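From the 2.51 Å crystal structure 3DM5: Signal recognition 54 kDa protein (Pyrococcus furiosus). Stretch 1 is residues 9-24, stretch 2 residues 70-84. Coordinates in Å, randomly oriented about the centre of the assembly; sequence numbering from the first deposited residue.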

ATOM      1  N   ALA A   9      -9.094  -5.757   8.764  1.00 46.07           N
ATOM      2  CA  ALA A   9     -10.254  -5.294   8.023  1.00 45.71           C
ATOM      3  C   ALA A   9     -11.573  -5.753   8.660  1.00 51.40           C
ATOM      4  O   ALA A   9     -12.546  -4.987   8.740  1.00 47.58           O
ATOM      5  N   LEU A  10     -11.624  -7.001   9.111  1.00 45.26           N
ATOM      6  CA  LEU A  10     -12.848  -7.473   9.747  1.00 56.74           C
ATOM      7  C   LEU A  10     -13.114  -6.740  11.077  1.00 50.79           C
ATOM      8  O   LEU A  10     -14.199  -6.207  11.313  1.00 43.18           O
ATOM      9  N   ALA A  11     -12.104  -6.684  11.929  1.00 48.38           N
ATOM     10  CA  ALA A  11     -12.209  -5.962  13.189  1.00 51.57           C
ATOM     11  C   ALA A  11     -12.695  -4.516  13.021  1.00 54.49           C
ATOM     12  O   ALA A  11     -13.406  -3.991  13.878  1.00 53.82           O
ATOM     13  N   ASN A  12     -12.307  -3.870  11.924  1.00 47.62           N
ATOM     14  CA  ASN A  12     -12.655  -2.468  11.722  1.00 51.30           C
ATOM     15  C   ASN A  12     -14.126  -2.255  11.422  1.00 57.02           C
ATOM     16  O   ASN A  12     -14.704  -1.227  11.774  1.00 61.15           O
ATOM     17  N   THR A  13     -14.739  -3.233  10.774  1.00 50.49           N
ATOM     18  CA  THR A  13     -16.154  -3.138  10.485  1.00 52.91           C
ATOM     19  C   THR A  13     -16.906  -3.251  11.798  1.00 56.09           C
ATOM     20  O   THR A  13     -17.951  -2.645  11.961  1.00 63.74           O
ATOM     21  N   LEU A  14     -16.358  -4.016  12.739  1.00 58.03           N
ATOM     22  CA  LEU A  14     -16.991  -4.195  14.043  1.00 54.61           C
ATOM     23  C   LEU A  14     -16.787  -2.963  14.922  1.00 58.99           C
ATOM     24  O   LEU A  14     -17.699  -2.564  15.648  1.00 58.37           O
ATOM     25  N   LYS A  15     -15.596  -2.367  14.850  1.00 56.57           N
ATOM     26  CA  LYS A  15     -15.324  -1.094  15.521  1.00 59.88           C
ATOM     27  C   LYS A  15     -16.262  -0.018  15.001  1.00 62.22           C
ATOM     28  O   LYS A  15     -16.812   0.762  15.766  1.00 64.60           O
ATOM     29  N   LYS A  16     -16.449   0.018  13.690  1.00 57.70           N
ATOM     30  CA  LYS A  16     -17.317   1.014  13.101  1.00 53.06           C
ATOM     31  C   LYS A  16     -18.678   0.907  13.740  1.00 64.78           C
ATOM     32  O   LYS A  16     -19.275   1.912  14.119  1.00 72.55           O
ATOM     33  N   ILE A  17     -19.165  -0.320  13.864  1.00 60.36           N
ATOM     34  CA  ILE A  17     -20.466  -0.562  14.473  1.00 68.80           C
ATOM     35  C   ILE A  17     -20.500  -0.069  15.920  1.00 64.24           C
ATOM     36  O   ILE A  17     -21.448   0.586  16.337  1.00 54.01           O
ATOM     37  N   ALA A  18     -19.452  -0.377  16.675  1.00 60.72           N
ATOM     38  CA  ALA A  18     -19.400  -0.005  18.073  1.00 62.14           C
ATOM     39  C   ALA A  18     -19.466   1.503  18.207  1.00 68.23           C
ATOM     40  O   ALA A  18     -19.981   2.031  19.189  1.00 74.08           O
ATOM     41  N   ARG A  19     -18.955   2.190  17.196  1.00 64.60           N
ATOM     42  CA  ARG A  19     -18.788   3.631  17.262  1.00 67.08           C
ATOM     43  C   ARG A  19     -19.929   4.353  16.564  1.00 69.34           C
ATOM     44  O   ARG A  19     -20.098   5.556  16.729  1.00 73.98           O
ATOM     45  N   ALA A  20     -20.710   3.607  15.789  1.00 70.41           N
ATOM     46  CA  ALA A  20     -21.802   4.176  15.003  1.00 75.79           C
ATOM     47  C   ALA A  20     -22.708   5.065  15.845  1.00 83.77           C
ATOM     48  O   ALA A  20     -22.998   4.754  17.004  1.00 73.52           O
ATOM     49  N   SER A  21     -23.152   6.169  15.249  1.00 86.27           N
ATOM     50  CA  SER A  21     -24.073   7.081  15.915  1.00 88.74           C
ATOM     51  C   SER A  21     -25.407   6.386  16.185  1.00 85.54           C
ATOM     52  O   SER A  21     -25.988   6.540  17.255  1.00 92.24           O
ATOM     53  N   SER A  22     -25.878   5.603  15.222  1.00 80.80           N
ATOM     54  CA  SER A  22     -27.067   4.785  15.440  1.00 85.00           C
ATOM     55  C   SER A  22     -27.119   3.647  14.439  1.00 79.86           C
ATOM     56  O   SER A  22     -26.446   3.688  13.411  1.00 79.92           O
ATOM     57  N   VAL A  23     -27.939   2.644  14.731  1.00 82.56           N
ATOM     58  CA  VAL A  23     -28.042   1.475  13.869  1.00 74.50           C
ATOM     59  C   VAL A  23     -29.269   1.521  12.957  1.00 76.40           C
ATOM     60  O   VAL A  23     -30.371   1.135  13.350  1.00 79.79           O
ATOM     61  N   ASP A  24     -29.067   2.005  11.736  1.00 76.85           N
ATOM     62  CA  ASP A  24     -30.114   1.981  10.720  1.00 79.28           C
ATOM     63  C   ASP A  24     -29.784   0.939   9.657  1.00 78.65           C
ATOM     64  O   ASP A  24     -28.819   0.191   9.790  1.00 78.45           O
ATOM     65  N   SER A  70     -28.337  -4.346  23.109  1.00 73.05           N
ATOM     66  CA  SER A  70     -28.623  -3.357  22.059  1.00 74.90           C
ATOM     67  C   SER A  70     -28.596  -3.961  20.664  1.00 75.15           C
ATOM     68  O   SER A  70     -28.020  -5.032  20.444  1.00 71.14           O
ATOM     69  N   LYS A  71     -29.224  -3.263  19.723  1.00 74.62           N
ATOM     70  CA  LYS A  71     -29.191  -3.674  18.325  1.00 77.03           C
ATOM     71  C   LYS A  71     -27.718  -3.795  17.927  1.00 72.70           C
ATOM     72  O   LYS A  71     -27.301  -4.772  17.315  1.00 70.49           O
ATOM     73  N   LYS A  72     -26.942  -2.802  18.338  1.00 60.80           N
ATOM     74  CA  LYS A  72     -25.513  -2.717  18.087  1.00 62.33           C
ATOM     75  C   LYS A  72     -24.684  -3.926  18.595  1.00 65.28           C
ATOM     76  O   LYS A  72     -23.843  -4.456  17.875  1.00 57.98           O
ATOM     77  N   GLU A  73     -24.913  -4.358  19.831  1.00 64.97           N
ATOM     78  CA  GLU A  73     -24.146  -5.461  20.396  1.00 60.39           C
ATOM     79  C   GLU A  73     -24.617  -6.765  19.802  1.00 61.12           C
ATOM     80  O   GLU A  73     -23.914  -7.777  19.845  1.00 56.84           O
ATOM     81  N   HIS A  74     -25.829  -6.757  19.270  1.00 55.42           N
ATOM     82  CA  HIS A  74     -26.362  -7.985  18.733  1.00 59.25           C
ATOM     83  C   HIS A  74     -25.831  -8.181  17.327  1.00 62.13           C
ATOM     84  O   HIS A  74     -25.647  -9.316  16.883  1.00 55.19           O
ATOM     85  N   ILE A  75     -25.570  -7.074  16.632  1.00 60.22           N
ATOM     86  CA  ILE A  75     -24.921  -7.144  15.330  1.00 60.03           C
ATOM     87  C   ILE A  75     -23.519  -7.731  15.499  1.00 56.20           C
ATOM     88  O   ILE A  75     -23.120  -8.637  14.773  1.00 50.36           O
ATOM     89  N   ILE A  76     -22.769  -7.202  16.458  1.00 51.18           N
ATOM     90  CA  ILE A  76     -21.435  -7.687  16.717  1.00 46.15           C
ATOM     91  C   ILE A  76     -21.540  -9.189  16.899  1.00 55.40           C
ATOM     92  O   ILE A  76     -20.713  -9.932  16.389  1.00 55.08           O
ATOM     93  N   LYS A  77     -22.569  -9.631  17.625  1.00 55.14           N
ATOM     94  CA  LYS A  77     -22.792 -11.056  17.891  1.00 48.64           C
ATOM     95  C   LYS A  77     -23.100 -11.856  16.627  1.00 46.83           C
ATOM     96  O   LYS A  77     -22.532 -12.920  16.408  1.00 48.62           O
ATOM     97  N   ILE A  78     -24.015 -11.347  15.813  1.00 51.43           N
ATOM     98  CA  ILE A  78     -24.359 -11.981  14.545  1.00 56.88           C
ATOM     99  C   ILE A  78     -23.128 -12.222  13.648  1.00 54.60           C
ATOM    100  O   ILE A  78     -22.900 -13.332  13.172  1.00 48.51           O
ATOM    101  N   VAL A  79     -22.341 -11.174  13.424  1.00 47.31           N
ATOM    102  CA  VAL A  79     -21.107 -11.287  12.663  1.00 44.87           C
ATOM    103  C   VAL A  79     -20.163 -12.354  13.240  1.00 46.14           C
ATOM    104  O   VAL A  79     -19.630 -13.165  12.500  1.00 46.14           O
ATOM    105  N   TYR A  80     -19.935 -12.343  14.550  1.00 43.08           N
ATOM    106  CA  TYR A  80     -18.998 -13.283  15.155  1.00 41.96           C
ATOM    107  C   TYR A  80     -19.444 -14.710  14.932  1.00 48.45           C
ATOM    108  O   TYR A  80     -18.626 -15.596  14.691  1.00 44.58           O
ATOM    109  N   GLU A  81     -20.754 -14.912  15.017  1.00 45.88           N
ATOM    110  CA  GLU A  81     -21.360 -16.234  14.986  1.00 46.21           C
ATOM    111  C   GLU A  81     -21.418 -16.786  13.566  1.00 48.79           C
ATOM    112  O   GLU A  81     -21.141 -17.966  13.325  1.00 48.38           O
ATOM    113  N   GLU A  82     -21.765 -15.921  12.625  1.00 46.23           N
ATOM    114  CA  GLU A  82     -21.752 -16.289  11.220  1.00 46.54           C
ATOM    115  C   GLU A  82     -20.344 -16.656  10.716  1.00 48.32           C
ATOM    116  O   GLU A  82     -20.170 -17.687  10.050  1.00 48.81           O
ATOM    117  N   LEU A  83     -19.355 -15.822  11.042  1.00 42.72           N
ATOM    118  CA  LEU A  83     -17.975 -16.067  10.660  1.00 36.84           C
ATOM    119  C   LEU A  83     -17.459 -17.362  11.273  1.00 42.26           C
ATOM    120  O   LEU A  83     -16.737 -18.107  10.628  1.00 44.57           O
ATOM    121  N   THR A  84     -17.834 -17.641  12.517  1.00 46.06           N
ATOM    122  CA  THR A  84     -17.404 -18.884  13.151  1.00 48.29           C
ATOM    123  C   THR A  84     -17.922 -20.129  12.435  1.00 46.10           C
ATOM    124  O   THR A  84     -17.172 -21.096  12.289  1.00 39.17           O
TER

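The most unusual feature of this otherwise apolar helix pair is Lys 72, whose amine reaches the C-terminal end of helix 9-19: Lys 72 NZ donates to Ala 18 O at 3.2 Å and to Ala 20 O at 2.9 Å. Its CA-to-CB bond points sideways, but the chain (chi1 t, chi2 t, chi3 m, chi4 t) bends back toward stretch 1. Ala 20 is the first residue to leave helical geometry, so the ammonium meets carbonyls where the helix runs out. On the way its aliphatic part lies against Ile 17, with Lys 72 CD 3.3 Å from Ile 17 O and Lys 72 CG 3.7 Å from Ile 17 CG2. Beyond the helix end, Val 23 (chi1 t) points toward stretch 2 and covers the base of the same lysine, Val 23 CG2 lying 3.9 Å from Lys 72 CB. Lys 71 also starts toward stretch 1, with Lys 71 CB 4.4 Å from Val 23 CB, but its end leads away.

The helices run nearly antiparallel, at 168°, with axes 9.5 Å apart at closest approach. Leu 10, Leu 14 and Ile 17, all chi1 m, point across from helix 9-19; Ile 75 (m, m), Val 79 (t) and Leu 83 (m, t) point toward them from helix 71-84. Ile 17 makes the tightest apolar contact, Ile 17 CD1 to Ile 75 CG2 at 3.2 Å, shorter than the usual separation of two methyls, near 4 Å, so the pair is crowded in the model; its chi2 of -142° lies between wells. Leu 14 (chi2 t) spans one turn of the facing helix: Leu 14 CD1 is 4.1 Å from Ile 76 CG2, and Leu 14 CD2 is 3.8 Å from Val 79 CG1. Ile 76 (m, m) starts sideways, yet its Ile 76 CD1 reaches within 3.6 Å of Leu 14 O. The row ends more loosely, with Leu 10 CD2 4.3 Å from Leu 83 CD1.

Ser 70 OG caps the second helix by accepting from Glu 73 N at 3.2 Å; several other polar side chains bond elsewhere in the structure.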

ATOM      1  CB  ALA A   9     -10.163  -5.737   6.573  1.00 45.69           C
ATOM      2  CB  LEU A  10     -12.822  -8.991   9.900  1.00 46.31           C
ATOM      3  CG  LEU A  10     -12.885  -9.706   8.545  1.00 45.87           C
ATOM      4  CD1 LEU A  10     -12.317 -11.114   8.647  1.00 43.43           C
ATOM      5  CD2 LEU A  10     -14.308  -9.707   7.931  1.00 41.41           C
ATOM      6  CB  ALA A  11     -10.874  -5.994  13.903  1.00 46.07           C
ATOM      7  CB  ASN A  12     -11.788  -1.837  10.635  1.00 48.54           C
ATOM      8  CG  ASN A  12     -10.378  -1.562  11.113  1.00 60.02           C
ATOM      9  OD1 ASN A  12     -10.100  -1.570  12.317  1.00 55.06           O
ATOM     10  ND2 ASN A  12      -9.475  -1.327  10.173  1.00 54.12           N
ATOM     11  CB  THR A  13     -16.608  -4.235   9.516  1.00 53.60           C
ATOM     12  OG1 THR A  13     -16.728  -5.480  10.220  1.00 48.31           O
ATOM     13  CG2 THR A  13     -15.607  -4.373   8.376  1.00 46.02           C
ATOM     14  CB  LEU A  14     -16.498  -5.471  14.748  1.00 44.51           C
ATOM     15  CG  LEU A  14     -16.973  -6.791  14.133  1.00 47.39           C
ATOM     16  CD1 LEU A  14     -16.722  -7.928  15.076  1.00 46.20           C
ATOM     17  CD2 LEU A  14     -18.453  -6.722  13.772  1.00 44.57           C
ATOM     18  CB  LYS A  15     -13.879  -0.645  15.307  1.00 54.15           C
ATOM     19  CG  LYS A  15     -12.838  -1.447  16.101  1.00 59.07           C
ATOM     20  CD  LYS A  15     -11.451  -1.266  15.492  1.00 63.60           C
ATOM     21  CE  LYS A  15     -10.465  -2.357  15.914  1.00 60.94           C
ATOM     22  NZ  LYS A  15      -9.456  -1.882  16.911  1.00 67.71           N
ATOM     23  CB  LYS A  16     -17.428   0.822  11.591  1.00 63.97           C
ATOM     24  CG  LYS A  16     -16.308   1.474  10.788  1.00 74.49           C
ATOM     25  CD  LYS A  16     -16.688   1.579   9.311  1.00 87.34           C
ATOM     26  CE  LYS A  16     -15.633   2.339   8.520  1.00 99.90           C
ATOM     27  NZ  LYS A  16     -16.046   2.535   7.097  1.00 98.69           N
ATOM     28  CB  ILE A  17     -20.851  -2.050  14.402  1.00 57.92           C
ATOM     29  CG1 ILE A  17     -21.045  -2.447  12.945  1.00 60.45           C
ATOM     30  CG2 ILE A  17     -22.110  -2.317  15.203  1.00 60.13           C
ATOM     31  CD1 ILE A  17     -22.166  -3.397  12.730  1.00 69.49           C
ATOM     32  CB  ALA A  18     -18.128  -0.530  18.712  1.00 57.50           C
ATOM     33  CB  ARG A  19     -17.452   4.029  16.639  1.00 64.40           C
ATOM     34  CG  ARG A  19     -16.241   3.469  17.378  1.00 74.46           C
ATOM     35  CD  ARG A  19     -14.940   3.901  16.704  1.00 82.19           C
ATOM     36  NE  ARG A  19     -13.771   3.204  17.237  1.00 89.05           N
ATOM     37  CZ  ARG A  19     -12.559   3.251  16.688  1.00 94.51           C
ATOM     38  NH1 ARG A  19     -12.354   3.966  15.585  1.00 97.16           N
ATOM     39  NH2 ARG A  19     -11.550   2.578  17.238  1.00 75.90           N
ATOM     40  CB  ALA A  20     -22.622   3.063  14.327  1.00 67.36           C
ATOM     41  CB  SER A  21     -24.270   8.362  15.095  1.00 83.99           C
ATOM     42  OG  SER A  21     -24.932   8.098  13.869  1.00 97.27           O
ATOM     43  CB  SER A  22     -28.337   5.628  15.328  1.00 91.06           C
ATOM     44  OG  SER A  22     -28.610   5.974  13.977  1.00 87.29           O
ATOM     45  CB  VAL A  23     -28.034   0.176  14.694  1.00 69.88           C
ATOM     46  CG1 VAL A  23     -28.131  -1.034  13.785  1.00 60.68           C
ATOM     47  CG2 VAL A  23     -26.775   0.115  15.548  1.00 65.63           C
ATOM     48  CB  ASP A  24     -30.290   3.359  10.075  1.00 72.26           C
ATOM     49  CG  ASP A  24     -28.965   3.989   9.673  1.00 88.04           C
ATOM     50  OD1 ASP A  24     -27.957   3.253   9.593  1.00 86.33           O
ATOM     51  OD2 ASP A  24     -28.929   5.221   9.443  1.00 89.72           O
ATOM     52  CB  SER A  70     -27.673  -2.158  22.117  1.00 67.86           C
ATOM     53  OG  SER A  70     -26.324  -2.563  22.078  1.00 64.44           O
ATOM     54  CB  LYS A  71     -29.913  -2.644  17.450  1.00 76.12           C
ATOM     55  CG  LYS A  71     -30.971  -1.818  18.196  1.00 84.35           C
ATOM     56  CD  LYS A  71     -30.337  -0.633  18.938  1.00 89.18           C
ATOM     57  CE  LYS A  71     -31.284   0.018  19.949  1.00 74.11           C
ATOM     58  NZ  LYS A  71     -31.144  -0.594  21.305  1.00 76.13           N
ATOM     59  CB  LYS A  72     -25.011  -1.404  18.702  1.00 62.86           C
ATOM     60  CG  LYS A  72     -23.643  -0.982  18.292  1.00 60.18           C
ATOM     61  CD  LYS A  72     -23.213   0.242  19.088  1.00 61.77           C
ATOM     62  CE  LYS A  72     -23.860   1.511  18.573  1.00 61.46           C
ATOM     63  NZ  LYS A  72     -23.098   2.716  19.030  1.00 60.38           N
ATOM     64  CB  GLU A  73     -24.329  -5.543  21.911  1.00 62.09           C
ATOM     65  CG  GLU A  73     -23.838  -4.346  22.688  1.00 67.37           C
ATOM     66  CD  GLU A  73     -24.499  -4.252  24.049  1.00 76.63           C
ATOM     67  OE1 GLU A  73     -25.701  -4.610  24.150  1.00 75.52           O
ATOM     68  OE2 GLU A  73     -23.822  -3.828  25.009  1.00 76.09           O
ATOM     69  CB  HIS A  74     -27.886  -7.994  18.775  1.00 58.84           C
ATOM     70  CG  HIS A  74     -28.494  -9.262  18.270  1.00 56.82           C
ATOM     71  ND1 HIS A  74     -29.212  -9.323  17.101  1.00 59.62           N
ATOM     72  CD2 HIS A  74     -28.477 -10.522  18.772  1.00 50.96           C
ATOM     73  CE1 HIS A  74     -29.619 -10.567  16.900  1.00 63.29           C
ATOM     74  NE2 HIS A  74     -29.185 -11.310  17.901  1.00 56.75           N
ATOM     75  CB  ILE A  75     -24.768  -5.766  14.675  1.00 63.91           C
ATOM     76  CG1 ILE A  75     -26.132  -5.115  14.442  1.00 65.22           C
ATOM     77  CG2 ILE A  75     -24.032  -5.919  13.358  1.00 51.70           C
ATOM     78  CD1 ILE A  75     -26.860  -5.650  13.245  1.00 63.33           C
ATOM     79  CB  ILE A  76     -20.869  -7.089  18.005  1.00 53.42           C
ATOM     80  CG1 ILE A  76     -21.017  -5.565  18.023  1.00 52.53           C
ATOM     81  CG2 ILE A  76     -19.424  -7.490  18.191  1.00 44.51           C
ATOM     82  CD1 ILE A  76     -19.943  -4.860  17.339  1.00 50.32           C
ATOM     83  CB  LYS A  77     -23.926 -11.243  18.900  1.00 52.86           C
ATOM     84  CG  LYS A  77     -23.941 -12.606  19.591  1.00 59.45           C
ATOM     85  CD  LYS A  77     -24.870 -13.592  18.907  1.00 58.75           C
ATOM     86  CE  LYS A  77     -24.994 -14.866  19.730  1.00 67.75           C
ATOM     87  NZ  LYS A  77     -25.878 -15.895  19.107  1.00 68.34           N
ATOM     88  CB  ILE A  78     -25.382 -11.135  13.772  1.00 53.17           C
ATOM     89  CG1 ILE A  78     -26.678 -11.009  14.586  1.00 56.18           C
ATOM     90  CG2 ILE A  78     -25.635 -11.753  12.416  1.00 53.96           C
ATOM     91  CD1 ILE A  78     -27.728 -10.092  13.965  1.00 54.18           C
ATOM     92  CB  VAL A  79     -20.375  -9.921  12.584  1.00 47.32           C
ATOM     93  CG1 VAL A  79     -18.965 -10.053  12.006  1.00 32.99           C
ATOM     94  CG2 VAL A  79     -21.159  -8.962  11.763  1.00 40.38           C
ATOM     95  CB  TYR A  80     -18.891 -13.039  16.642  1.00 36.21           C
ATOM     96  CG  TYR A  80     -18.201 -14.142  17.399  1.00 42.18           C
ATOM     97  CD1 TYR A  80     -18.877 -14.903  18.344  1.00 42.17           C
ATOM     98  CD2 TYR A  80     -16.866 -14.408  17.195  1.00 41.96           C
ATOM     99  CE1 TYR A  80     -18.226 -15.901  19.064  1.00 43.18           C
ATOM    100  CE2 TYR A  80     -16.210 -15.404  17.909  1.00 47.32           C
ATOM    101  CZ  TYR A  80     -16.891 -16.147  18.837  1.00 43.91           C
ATOM    102  OH  TYR A  80     -16.220 -17.141  19.526  1.00 47.37           O
ATOM    103  CB  GLU A  81     -22.751 -16.171  15.624  1.00 47.02           C
ATOM    104  CG  GLU A  81     -23.677 -17.330  15.304  1.00 68.53           C
ATOM    105  CD  GLU A  81     -25.045 -17.160  15.948  1.00 87.67           C
ATOM    106  OE1 GLU A  81     -25.894 -18.070  15.782  1.00 87.07           O
ATOM    107  OE2 GLU A  81     -25.265 -16.116  16.616  1.00 74.94           O
ATOM    108  CB  GLU A  82     -22.387 -15.187  10.373  1.00 51.18           C
ATOM    109  CG  GLU A  82     -23.886 -15.143  10.518  1.00 57.82           C
ATOM    110  CD  GLU A  82     -24.521 -16.516  10.342  1.00 65.54           C
ATOM    111  OE1 GLU A  82     -24.125 -17.257   9.407  1.00 61.09           O
ATOM    112  OE2 GLU A  82     -25.420 -16.851  11.143  1.00 66.75           O
ATOM    113  CB  LEU A  83     -17.058 -14.889  11.055  1.00 43.86           C
ATOM    114  CG  LEU A  83     -16.951 -13.737  10.047  1.00 52.60           C
ATOM    115  CD1 LEU A  83     -15.998 -12.641  10.527  1.00 46.45           C
ATOM    116  CD2 LEU A  83     -16.511 -14.259   8.684  1.00 46.66           C
ATOM    117  CB  THR A  84     -17.729 -18.954  14.661  1.00 42.78           C
ATOM    118  OG1 THR A  84     -17.023 -17.918  15.345  1.00 44.22           O
ATOM    119  CG2 THR A  84     -17.251 -20.299  15.244  1.00 40.68           C
TER